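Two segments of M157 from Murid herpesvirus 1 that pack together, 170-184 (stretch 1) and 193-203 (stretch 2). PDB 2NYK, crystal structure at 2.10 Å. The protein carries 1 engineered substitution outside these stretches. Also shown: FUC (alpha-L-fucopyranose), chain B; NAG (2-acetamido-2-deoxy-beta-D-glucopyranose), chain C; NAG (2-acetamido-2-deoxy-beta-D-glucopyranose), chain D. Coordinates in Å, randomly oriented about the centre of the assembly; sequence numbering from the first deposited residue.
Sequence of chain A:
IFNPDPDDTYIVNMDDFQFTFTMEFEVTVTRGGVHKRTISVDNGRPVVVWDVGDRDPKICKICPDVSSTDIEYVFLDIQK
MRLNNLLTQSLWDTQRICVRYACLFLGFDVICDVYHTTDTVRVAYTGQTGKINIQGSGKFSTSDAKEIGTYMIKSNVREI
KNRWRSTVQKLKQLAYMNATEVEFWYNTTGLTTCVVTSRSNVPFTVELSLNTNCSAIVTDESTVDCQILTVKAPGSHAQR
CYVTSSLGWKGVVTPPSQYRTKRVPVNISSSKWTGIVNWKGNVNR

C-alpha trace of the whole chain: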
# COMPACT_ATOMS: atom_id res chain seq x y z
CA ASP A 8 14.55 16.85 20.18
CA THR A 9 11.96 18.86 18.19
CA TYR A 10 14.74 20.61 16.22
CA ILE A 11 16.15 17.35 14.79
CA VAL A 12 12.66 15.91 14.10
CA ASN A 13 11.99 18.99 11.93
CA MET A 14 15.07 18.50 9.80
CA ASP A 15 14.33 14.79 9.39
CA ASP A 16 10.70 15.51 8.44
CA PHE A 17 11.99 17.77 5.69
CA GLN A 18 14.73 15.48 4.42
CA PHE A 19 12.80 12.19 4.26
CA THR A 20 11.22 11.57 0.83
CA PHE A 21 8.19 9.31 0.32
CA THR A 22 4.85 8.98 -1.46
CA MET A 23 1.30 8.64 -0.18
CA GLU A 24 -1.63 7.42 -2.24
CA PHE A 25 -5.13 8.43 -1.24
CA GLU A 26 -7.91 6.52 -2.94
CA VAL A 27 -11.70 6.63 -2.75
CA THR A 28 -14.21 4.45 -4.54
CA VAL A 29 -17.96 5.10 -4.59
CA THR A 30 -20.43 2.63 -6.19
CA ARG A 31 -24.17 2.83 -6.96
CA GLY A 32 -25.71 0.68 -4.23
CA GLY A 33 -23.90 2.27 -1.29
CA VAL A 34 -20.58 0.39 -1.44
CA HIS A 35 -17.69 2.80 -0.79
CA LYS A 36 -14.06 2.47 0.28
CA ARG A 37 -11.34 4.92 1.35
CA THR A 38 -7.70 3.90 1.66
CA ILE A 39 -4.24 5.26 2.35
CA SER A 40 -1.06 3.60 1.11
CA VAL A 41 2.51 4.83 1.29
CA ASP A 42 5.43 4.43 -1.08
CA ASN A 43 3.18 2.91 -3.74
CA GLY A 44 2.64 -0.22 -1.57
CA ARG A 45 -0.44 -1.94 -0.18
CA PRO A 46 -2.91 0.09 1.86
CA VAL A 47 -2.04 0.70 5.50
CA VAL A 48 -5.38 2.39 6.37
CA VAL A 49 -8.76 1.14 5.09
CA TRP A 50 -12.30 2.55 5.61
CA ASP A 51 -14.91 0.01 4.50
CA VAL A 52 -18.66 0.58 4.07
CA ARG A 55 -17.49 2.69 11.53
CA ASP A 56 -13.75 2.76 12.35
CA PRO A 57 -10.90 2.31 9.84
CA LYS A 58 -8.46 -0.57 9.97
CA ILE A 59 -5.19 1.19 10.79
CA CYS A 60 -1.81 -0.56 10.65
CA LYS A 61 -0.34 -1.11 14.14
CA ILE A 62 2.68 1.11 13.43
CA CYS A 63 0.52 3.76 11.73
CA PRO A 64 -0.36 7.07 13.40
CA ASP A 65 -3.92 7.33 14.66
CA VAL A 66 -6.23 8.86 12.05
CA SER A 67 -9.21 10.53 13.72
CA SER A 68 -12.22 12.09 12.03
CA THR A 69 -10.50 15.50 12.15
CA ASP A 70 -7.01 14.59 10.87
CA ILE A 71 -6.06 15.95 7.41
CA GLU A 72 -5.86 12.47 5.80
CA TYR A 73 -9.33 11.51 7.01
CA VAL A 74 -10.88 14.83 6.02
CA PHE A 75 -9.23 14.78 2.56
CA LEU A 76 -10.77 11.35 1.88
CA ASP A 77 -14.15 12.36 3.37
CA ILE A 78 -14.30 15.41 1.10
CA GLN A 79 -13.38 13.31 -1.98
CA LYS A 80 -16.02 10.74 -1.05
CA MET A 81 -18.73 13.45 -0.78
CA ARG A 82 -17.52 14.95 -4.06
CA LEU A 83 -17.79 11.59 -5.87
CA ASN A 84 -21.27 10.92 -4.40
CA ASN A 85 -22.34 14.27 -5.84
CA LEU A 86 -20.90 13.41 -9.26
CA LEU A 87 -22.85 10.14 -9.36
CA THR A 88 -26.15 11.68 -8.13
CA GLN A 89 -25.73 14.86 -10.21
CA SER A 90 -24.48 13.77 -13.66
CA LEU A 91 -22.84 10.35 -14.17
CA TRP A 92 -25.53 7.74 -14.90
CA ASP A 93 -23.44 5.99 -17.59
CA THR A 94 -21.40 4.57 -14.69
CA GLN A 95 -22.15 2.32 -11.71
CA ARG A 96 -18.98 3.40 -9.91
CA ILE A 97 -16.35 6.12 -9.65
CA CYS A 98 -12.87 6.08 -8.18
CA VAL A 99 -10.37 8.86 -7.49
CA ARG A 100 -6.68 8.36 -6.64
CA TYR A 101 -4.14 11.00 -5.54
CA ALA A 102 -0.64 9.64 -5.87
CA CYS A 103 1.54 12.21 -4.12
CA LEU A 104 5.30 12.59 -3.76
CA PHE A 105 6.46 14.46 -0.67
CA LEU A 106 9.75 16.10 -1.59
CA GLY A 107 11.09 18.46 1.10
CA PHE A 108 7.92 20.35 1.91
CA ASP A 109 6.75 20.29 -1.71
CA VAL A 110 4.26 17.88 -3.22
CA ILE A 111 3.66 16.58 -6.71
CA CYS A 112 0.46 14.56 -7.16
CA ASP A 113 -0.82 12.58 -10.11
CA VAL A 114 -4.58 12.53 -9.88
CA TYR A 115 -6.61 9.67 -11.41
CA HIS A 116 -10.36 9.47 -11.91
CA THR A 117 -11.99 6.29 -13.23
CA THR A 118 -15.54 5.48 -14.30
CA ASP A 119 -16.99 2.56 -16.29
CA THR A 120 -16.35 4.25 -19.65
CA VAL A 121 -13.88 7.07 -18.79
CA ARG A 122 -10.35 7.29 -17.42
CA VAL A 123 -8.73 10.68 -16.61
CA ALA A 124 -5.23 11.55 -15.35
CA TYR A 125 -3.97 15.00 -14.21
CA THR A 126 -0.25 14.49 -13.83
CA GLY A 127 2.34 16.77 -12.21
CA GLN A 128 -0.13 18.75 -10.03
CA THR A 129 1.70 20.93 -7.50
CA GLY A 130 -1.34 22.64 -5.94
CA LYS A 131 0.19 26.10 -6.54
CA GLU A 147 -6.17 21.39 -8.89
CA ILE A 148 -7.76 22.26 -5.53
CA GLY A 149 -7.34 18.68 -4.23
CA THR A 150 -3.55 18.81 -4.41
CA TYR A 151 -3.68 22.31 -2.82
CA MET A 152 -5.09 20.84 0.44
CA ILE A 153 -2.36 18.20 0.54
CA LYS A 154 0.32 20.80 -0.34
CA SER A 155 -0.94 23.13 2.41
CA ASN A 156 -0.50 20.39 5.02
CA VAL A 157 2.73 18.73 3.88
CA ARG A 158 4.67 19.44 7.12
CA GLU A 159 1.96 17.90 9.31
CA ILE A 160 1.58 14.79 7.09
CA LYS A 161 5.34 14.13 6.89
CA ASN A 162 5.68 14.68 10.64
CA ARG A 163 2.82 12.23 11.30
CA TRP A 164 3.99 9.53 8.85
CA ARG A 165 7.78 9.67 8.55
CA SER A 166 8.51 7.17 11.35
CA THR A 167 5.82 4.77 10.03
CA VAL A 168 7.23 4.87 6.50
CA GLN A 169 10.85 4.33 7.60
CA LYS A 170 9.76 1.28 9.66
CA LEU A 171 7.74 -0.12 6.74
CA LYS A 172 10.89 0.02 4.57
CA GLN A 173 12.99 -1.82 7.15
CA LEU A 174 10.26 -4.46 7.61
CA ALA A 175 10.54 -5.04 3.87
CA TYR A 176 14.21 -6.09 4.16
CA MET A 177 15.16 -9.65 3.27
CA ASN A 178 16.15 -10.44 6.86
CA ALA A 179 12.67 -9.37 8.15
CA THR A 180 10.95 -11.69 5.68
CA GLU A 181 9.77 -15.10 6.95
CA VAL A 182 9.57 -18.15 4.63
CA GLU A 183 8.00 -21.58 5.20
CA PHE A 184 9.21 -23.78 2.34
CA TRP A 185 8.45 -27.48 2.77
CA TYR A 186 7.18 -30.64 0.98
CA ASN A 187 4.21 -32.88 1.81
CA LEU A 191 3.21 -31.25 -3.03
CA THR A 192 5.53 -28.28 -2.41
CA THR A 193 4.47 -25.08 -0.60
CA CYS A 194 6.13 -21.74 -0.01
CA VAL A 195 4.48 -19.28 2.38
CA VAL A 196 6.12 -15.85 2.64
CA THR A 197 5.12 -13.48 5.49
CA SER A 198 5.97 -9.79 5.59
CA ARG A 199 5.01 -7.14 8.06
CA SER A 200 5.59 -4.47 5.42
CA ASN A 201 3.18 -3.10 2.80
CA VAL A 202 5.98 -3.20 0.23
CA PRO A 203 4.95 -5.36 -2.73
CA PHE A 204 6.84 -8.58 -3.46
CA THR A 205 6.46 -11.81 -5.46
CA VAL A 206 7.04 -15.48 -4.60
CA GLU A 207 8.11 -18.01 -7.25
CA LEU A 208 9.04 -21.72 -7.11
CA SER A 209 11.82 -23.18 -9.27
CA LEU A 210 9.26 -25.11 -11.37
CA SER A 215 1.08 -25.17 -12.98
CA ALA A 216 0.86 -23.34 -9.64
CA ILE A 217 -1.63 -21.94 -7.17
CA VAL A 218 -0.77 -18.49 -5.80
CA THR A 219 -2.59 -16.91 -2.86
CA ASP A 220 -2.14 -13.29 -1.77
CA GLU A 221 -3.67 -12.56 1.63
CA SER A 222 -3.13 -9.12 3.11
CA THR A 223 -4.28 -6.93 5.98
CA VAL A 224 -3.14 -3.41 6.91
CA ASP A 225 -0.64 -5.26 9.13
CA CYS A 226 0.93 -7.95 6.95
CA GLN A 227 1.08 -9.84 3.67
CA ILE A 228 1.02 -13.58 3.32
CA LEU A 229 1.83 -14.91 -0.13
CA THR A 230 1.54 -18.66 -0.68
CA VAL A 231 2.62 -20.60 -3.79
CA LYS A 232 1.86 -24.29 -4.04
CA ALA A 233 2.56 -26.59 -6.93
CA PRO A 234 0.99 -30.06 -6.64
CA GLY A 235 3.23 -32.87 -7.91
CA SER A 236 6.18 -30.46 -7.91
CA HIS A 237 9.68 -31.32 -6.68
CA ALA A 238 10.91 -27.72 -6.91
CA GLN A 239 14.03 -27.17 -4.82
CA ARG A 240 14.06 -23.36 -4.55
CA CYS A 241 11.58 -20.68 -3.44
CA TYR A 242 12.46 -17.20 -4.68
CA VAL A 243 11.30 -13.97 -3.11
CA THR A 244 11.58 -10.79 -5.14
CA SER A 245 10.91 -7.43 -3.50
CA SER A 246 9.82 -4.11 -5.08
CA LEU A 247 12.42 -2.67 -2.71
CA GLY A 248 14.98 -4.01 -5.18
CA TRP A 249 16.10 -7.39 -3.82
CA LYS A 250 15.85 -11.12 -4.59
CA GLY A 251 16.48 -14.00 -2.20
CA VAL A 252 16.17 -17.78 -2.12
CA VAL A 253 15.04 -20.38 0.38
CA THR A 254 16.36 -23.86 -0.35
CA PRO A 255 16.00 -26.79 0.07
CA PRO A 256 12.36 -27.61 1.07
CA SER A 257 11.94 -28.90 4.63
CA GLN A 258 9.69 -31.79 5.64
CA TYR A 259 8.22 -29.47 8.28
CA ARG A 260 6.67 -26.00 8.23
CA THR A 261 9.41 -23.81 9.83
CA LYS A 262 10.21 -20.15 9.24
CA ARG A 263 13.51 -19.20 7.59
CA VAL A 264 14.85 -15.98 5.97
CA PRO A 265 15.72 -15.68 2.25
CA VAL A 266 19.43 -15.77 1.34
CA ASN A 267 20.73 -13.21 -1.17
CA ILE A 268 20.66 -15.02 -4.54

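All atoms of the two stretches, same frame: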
# COMPACT_ATOMS: atom_id res chain seq x y z
N LYS A 170 9.93 2.64 9.11
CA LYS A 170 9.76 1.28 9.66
C LYS A 170 9.26 0.30 8.61
O LYS A 170 9.78 -0.82 8.50
CB LYS A 170 8.78 1.28 10.83
CG LYS A 170 9.27 1.98 12.06
CD LYS A 170 8.34 1.68 13.23
CE LYS A 170 8.91 2.19 14.55
NZ LYS A 170 8.86 3.67 14.69
N LEU A 171 8.28 0.72 7.82
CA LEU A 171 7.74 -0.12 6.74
C LEU A 171 8.82 -0.53 5.72
O LEU A 171 8.81 -1.64 5.20
CB LEU A 171 6.57 0.58 6.07
CG LEU A 171 5.25 0.60 6.87
CD1 LEU A 171 4.19 1.43 6.17
CD2 LEU A 171 4.74 -0.82 7.12
N LYS A 172 9.79 0.35 5.47
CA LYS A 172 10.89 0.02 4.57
C LYS A 172 11.75 -1.05 5.21
O LYS A 172 12.06 -2.05 4.58
CB LYS A 172 11.77 1.23 4.22
CG LYS A 172 11.07 2.52 3.79
CD LYS A 172 12.08 3.51 3.13
CE LYS A 172 13.28 3.81 4.05
NZ LYS A 172 14.37 4.67 3.47
N GLN A 173 12.14 -0.84 6.46
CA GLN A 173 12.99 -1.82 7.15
C GLN A 173 12.35 -3.20 7.35
O GLN A 173 13.02 -4.21 7.34
CB GLN A 173 13.47 -1.24 8.47
CG GLN A 173 14.29 0.03 8.26
CD GLN A 173 15.00 0.47 9.50
OE1 GLN A 173 14.41 0.54 10.58
NE2 GLN A 173 16.29 0.79 9.37
N LEU A 174 11.03 -3.21 7.48
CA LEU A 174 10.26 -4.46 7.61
C LEU A 174 10.17 -5.20 6.28
O LEU A 174 9.75 -6.36 6.23
CB LEU A 174 8.87 -4.15 8.14
CG LEU A 174 8.84 -3.75 9.62
CD1 LEU A 174 7.46 -3.27 10.03
CD2 LEU A 174 9.29 -4.92 10.47
N ALA A 175 10.55 -4.51 5.22
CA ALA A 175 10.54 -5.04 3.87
C ALA A 175 11.89 -5.68 3.51
O ALA A 175 12.03 -6.32 2.47
CB ALA A 175 10.21 -3.92 2.88
N TYR A 176 12.88 -5.51 4.38
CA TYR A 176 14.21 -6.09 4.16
C TYR A 176 14.14 -7.60 4.10
O TYR A 176 13.25 -8.21 4.67
CB TYR A 176 15.19 -5.66 5.26
CG TYR A 176 15.58 -4.20 5.22
CD1 TYR A 176 15.18 -3.38 4.17
CD2 TYR A 176 16.36 -3.64 6.22
CE1 TYR A 176 15.54 -2.04 4.12
CE2 TYR A 176 16.73 -2.31 6.18
CZ TYR A 176 16.31 -1.51 5.13
OH TYR A 176 16.67 -0.19 5.07
N MET A 177 15.11 -8.21 3.40
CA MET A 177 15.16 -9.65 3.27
C MET A 177 15.18 -10.36 4.63
O MET A 177 14.49 -11.35 4.85
CB MET A 177 16.38 -10.05 2.44
CG MET A 177 16.38 -11.48 1.93
SD MET A 177 17.94 -11.92 1.15
CE MET A 177 18.09 -10.68 -0.14
N ASN A 178 15.98 -9.82 5.55
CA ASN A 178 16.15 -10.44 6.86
C ASN A 178 14.97 -10.22 7.83
O ASN A 178 15.04 -10.65 8.97
CB ASN A 178 17.48 -10.02 7.51
CG ASN A 178 17.62 -8.50 7.65
OD1 ASN A 178 16.67 -7.74 7.44
ND2 ASN A 178 18.83 -8.07 8.03
N ALA A 179 13.91 -9.57 7.36
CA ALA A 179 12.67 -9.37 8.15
C ALA A 179 11.54 -10.18 7.51
O ALA A 179 10.39 -10.17 7.97
CB ALA A 179 12.32 -7.89 8.23
N THR A 180 11.90 -10.91 6.46
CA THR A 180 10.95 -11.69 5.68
C THR A 180 10.97 -13.16 6.11
O THR A 180 12.03 -13.79 6.15
CB THR A 180 11.27 -11.55 4.17
OG1 THR A 180 11.36 -10.16 3.84
CG2 THR A 180 10.21 -12.23 3.32
N GLU A 181 9.81 -13.72 6.46
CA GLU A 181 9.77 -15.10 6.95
C GLU A 181 9.27 -16.00 5.85
O GLU A 181 8.37 -15.61 5.13
CB GLU A 181 8.89 -15.20 8.19
CG GLU A 181 9.35 -14.25 9.32
CD GLU A 181 8.35 -14.12 10.45
OE1 GLU A 181 7.14 -14.35 10.23
OE2 GLU A 181 8.80 -13.80 11.57
N VAL A 182 9.86 -17.20 5.72
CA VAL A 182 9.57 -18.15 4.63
C VAL A 182 9.44 -19.60 5.12
O VAL A 182 10.36 -20.15 5.72
CB VAL A 182 10.61 -18.04 3.49
CG1 VAL A 182 10.28 -18.99 2.33
CG2 VAL A 182 10.68 -16.60 2.99
N GLU A 183 8.27 -20.19 4.89
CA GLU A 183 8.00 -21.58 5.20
C GLU A 183 7.96 -22.33 3.88
O GLU A 183 6.98 -22.23 3.12
CB GLU A 183 6.66 -21.71 5.93
CG GLU A 183 6.64 -20.97 7.27
CD GLU A 183 5.25 -20.73 7.81
OE1 GLU A 183 4.48 -19.94 7.22
OE2 GLU A 183 4.92 -21.30 8.86
N PHE A 184 9.04 -23.06 3.60
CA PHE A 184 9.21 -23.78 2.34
C PHE A 184 9.44 -25.25 2.65
O PHE A 184 10.53 -25.64 3.11
CB PHE A 184 10.36 -23.16 1.53
CG PHE A 184 10.58 -23.80 0.17
CD1 PHE A 184 9.51 -24.25 -0.60
CD2 PHE A 184 11.87 -23.93 -0.34
CE1 PHE A 184 9.73 -24.83 -1.84
CE2 PHE A 184 12.10 -24.52 -1.58
CZ PHE A 184 11.02 -24.96 -2.34
N THR A 193 5.10 -26.36 -0.96
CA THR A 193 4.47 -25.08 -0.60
C THR A 193 5.52 -24.08 -0.15
O THR A 193 6.50 -24.43 0.52
CB THR A 193 3.44 -25.26 0.54
OG1 THR A 193 2.62 -26.41 0.26
CG2 THR A 193 2.53 -24.02 0.65
N CYS A 194 5.29 -22.82 -0.50
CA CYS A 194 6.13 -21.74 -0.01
C CYS A 194 5.24 -20.59 0.46
O CYS A 194 4.54 -19.98 -0.34
CB CYS A 194 7.11 -21.27 -1.08
SG CYS A 194 8.37 -20.19 -0.39
N VAL A 195 5.26 -20.34 1.77
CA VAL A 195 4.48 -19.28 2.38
C VAL A 195 5.43 -18.19 2.85
O VAL A 195 6.28 -18.42 3.72
CB VAL A 195 3.65 -19.79 3.58
CG1 VAL A 195 2.85 -18.66 4.19
CG2 VAL A 195 2.74 -20.97 3.18
N VAL A 196 5.29 -17.00 2.26
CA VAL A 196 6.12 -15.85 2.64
C VAL A 196 5.30 -14.80 3.38
O VAL A 196 4.29 -14.35 2.87
CB VAL A 196 6.81 -15.26 1.38
CG1 VAL A 196 7.66 -14.04 1.74
CG2 VAL A 196 7.67 -16.32 0.71
N THR A 197 5.76 -14.44 4.59
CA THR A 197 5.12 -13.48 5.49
C THR A 197 5.97 -12.22 5.64
O THR A 197 7.19 -12.28 5.91
CB THR A 197 4.89 -14.12 6.90
OG1 THR A 197 4.16 -15.33 6.75
CG2 THR A 197 4.09 -13.17 7.80
N SER A 198 5.32 -11.07 5.45
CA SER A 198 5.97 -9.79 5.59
C SER A 198 5.10 -8.87 6.38
O SER A 198 3.89 -8.83 6.20
CB SER A 198 6.25 -9.19 4.20
OG SER A 198 6.78 -7.89 4.30
N ARG A 199 5.73 -8.10 7.27
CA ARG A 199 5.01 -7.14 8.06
C ARG A 199 5.09 -5.75 7.41
O ARG A 199 4.76 -4.77 8.01
CB ARG A 199 5.55 -7.11 9.50
CG ARG A 199 5.40 -8.45 10.22
CD ARG A 199 5.44 -8.30 11.74
NE ARG A 199 6.61 -7.54 12.19
CZ ARG A 199 6.76 -7.05 13.43
NH1 ARG A 199 5.84 -7.26 14.36
NH2 ARG A 199 7.86 -6.38 13.74
N SER A 200 5.55 -5.71 6.16
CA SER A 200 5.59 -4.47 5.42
C SER A 200 4.49 -4.45 4.37
O SER A 200 3.91 -5.49 4.03
CB SER A 200 6.97 -4.29 4.77
OG SER A 200 7.00 -3.07 4.03
N ASN A 201 4.16 -3.26 3.88
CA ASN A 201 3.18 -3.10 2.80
C ASN A 201 3.89 -3.05 1.45
O ASN A 201 3.25 -2.84 0.42
CB ASN A 201 2.33 -1.84 3.00
CG ASN A 201 3.13 -0.56 2.72
OD1 ASN A 201 4.28 -0.43 3.18
ND2 ASN A 201 2.54 0.37 1.94
N VAL A 202 5.21 -3.22 1.46
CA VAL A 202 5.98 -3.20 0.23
C VAL A 202 5.61 -4.43 -0.62
O VAL A 202 5.58 -5.56 -0.10
CB VAL A 202 7.52 -3.17 0.53
CG1 VAL A 202 8.30 -3.41 -0.72
CG2 VAL A 202 7.92 -1.81 1.14
N PRO A 203 5.25 -4.22 -1.90
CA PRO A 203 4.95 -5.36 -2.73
C PRO A 203 6.11 -6.32 -2.99
O PRO A 203 7.28 -5.92 -3.02
CB PRO A 203 4.42 -4.72 -4.03
CG PRO A 203 3.90 -3.39 -3.59
CD PRO A 203 4.95 -2.96 -2.61
C1 FUC B . 20.05 -5.48 2.76
C2 FUC B . 19.12 -6.39 1.95
C3 FUC B . 17.68 -5.96 2.20
C4 FUC B . 17.50 -4.51 1.73
C5 FUC B . 18.52 -3.61 2.45
C6 FUC B . 18.49 -2.17 1.94
O2 FUC B . 19.30 -7.75 2.32
O3 FUC B . 16.77 -6.86 1.58
O4 FUC B . 17.65 -4.43 0.33
O5 FUC B . 19.85 -4.13 2.35
C1 NAG C . 19.07 -6.63 7.88
C2 NAG C . 20.09 -6.32 9.00
C3 NAG C . 20.64 -4.89 8.87
C4 NAG C . 21.19 -4.62 7.47
C5 NAG C . 20.16 -5.06 6.41
C6 NAG C . 20.71 -5.00 4.99
C7 NAG C . 19.89 -7.57 11.09
C8 NAG C . 18.96 -7.91 12.22
N2 NAG C . 19.53 -6.52 10.34
O3 NAG C . 21.63 -4.66 9.85
O4 NAG C . 21.48 -3.24 7.36
O5 NAG C . 19.72 -6.39 6.65
O6 NAG C . 19.83 -5.73 4.16
O7 NAG C . 20.91 -8.24 10.89
C1 NAG D . 22.82 -2.98 6.87
C2 NAG D . 22.85 -1.54 6.36
C3 NAG D . 24.26 -1.09 5.98
C4 NAG D . 25.28 -1.47 7.05
C5 NAG D . 25.15 -2.97 7.38
C6 NAG D . 26.16 -3.39 8.45
C7 NAG D . 21.04 -0.40 5.19
C8 NAG D . 21.31 0.75 4.24
N2 NAG D . 21.94 -1.39 5.23
O3 NAG D . 24.28 0.31 5.80
O4 NAG D . 26.59 -1.13 6.63
O5 NAG D . 23.82 -3.19 7.85
O6 NAG D . 25.50 -4.12 9.47
O7 NAG D . 20.01 -0.40 5.89
O HOH W 1 8.52 -8.01 7.93
O HOH W 2 9.52 -8.47 4.63
O HOH W 3 7.84 -11.19 8.45
O HOH W 4 5.86 -17.48 6.29

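The two stretches meet in two ways: as neighbouring antiparallel strands at one end, and as a helix and the turn that follows it, resting against a loop, at the other. Together they bury 842 Å². Strand 181-184 runs at 169° to strand 193-198, with an axial approach of 4.6 Å. The ladder is regular. Glu 181 and Thr 197 form one hydrogen-bonded pair, N of Glu 181 donating to O of Thr 197 (3.0 Å) and N of Thr 197 to O of Glu 181 (2.9 Å). Two residues on, N of Glu 183 donates to O of Val 195 and N of Val 195 to O of Glu 183, both at 2.9 Å. All four bonds are nearly linear, so these amides and carbonyls satisfy one another directly. Three of these carbonyls also receive CA-H contacts: Glu 181 O from Val 196 CA and Val 195 O from Val 182 CA, both at 3.4 Å, and Glu 183 O from Cys 194 CA at 3.3 Å.

Side chains alternate across the sheet. Val 182, Val 196, Phe 184 and Cys 194 share a buried face, where Val 182 CG1 touches Cys 194 SG at 3.5 Å and Val 182 CG2 meets Val 196 CG2 at 3.8 Å. The same sulfur lies 4.9 Å from the Phe 184 ring centroid, in an oblique approach. The other face is more polar: the aliphatic Val 195 packs beneath Glu 183 (CG1 to OE1, 3.7 Å), and water 4 bonds to Glu 183 OE1 (3.0 Å), Val 195 O (2.8 Å) and Thr 197 OG1 (2.8 Å).

Past the Glu 181-Thr 197 pair, direct backbone pairing gives way to contacts through water. Water 3 links Ala 179 O and Thr 197 O, each at 2.8 Å, joining two acceptors that could not bond directly. Water 1 accepts from Arg 199 N (2.9 Å) and lies within hydrogen-bonding distance of Leu 174 O (2.7 Å) and Ala 179 O (2.9 Å). Water 2 donates both protons, to Leu 174 O (2.7 Å) and Thr 180 OG1 (2.6 Å), and also bonds to Ser 198 OG (2.8 Å). Thr 180 OG1 spends its own proton on Tyr 176 O (2.8 Å).

Ser 200 bonds directly to the helical segment. Its OG donates to Leu 171 O in a short 2.6 Å bond and accepts from Val 202 N at 3.1 Å, while its own N donates to Ser 198 OG (3.1 Å). Around this polar centre, Leu 174 CD1 approaches Arg 199 O at 3.7 Å and Ala 175 CB packs on Val 202 CG2 at 3.6 Å, where the type I turn from Gln 173 to Tyr 176 passes the loop.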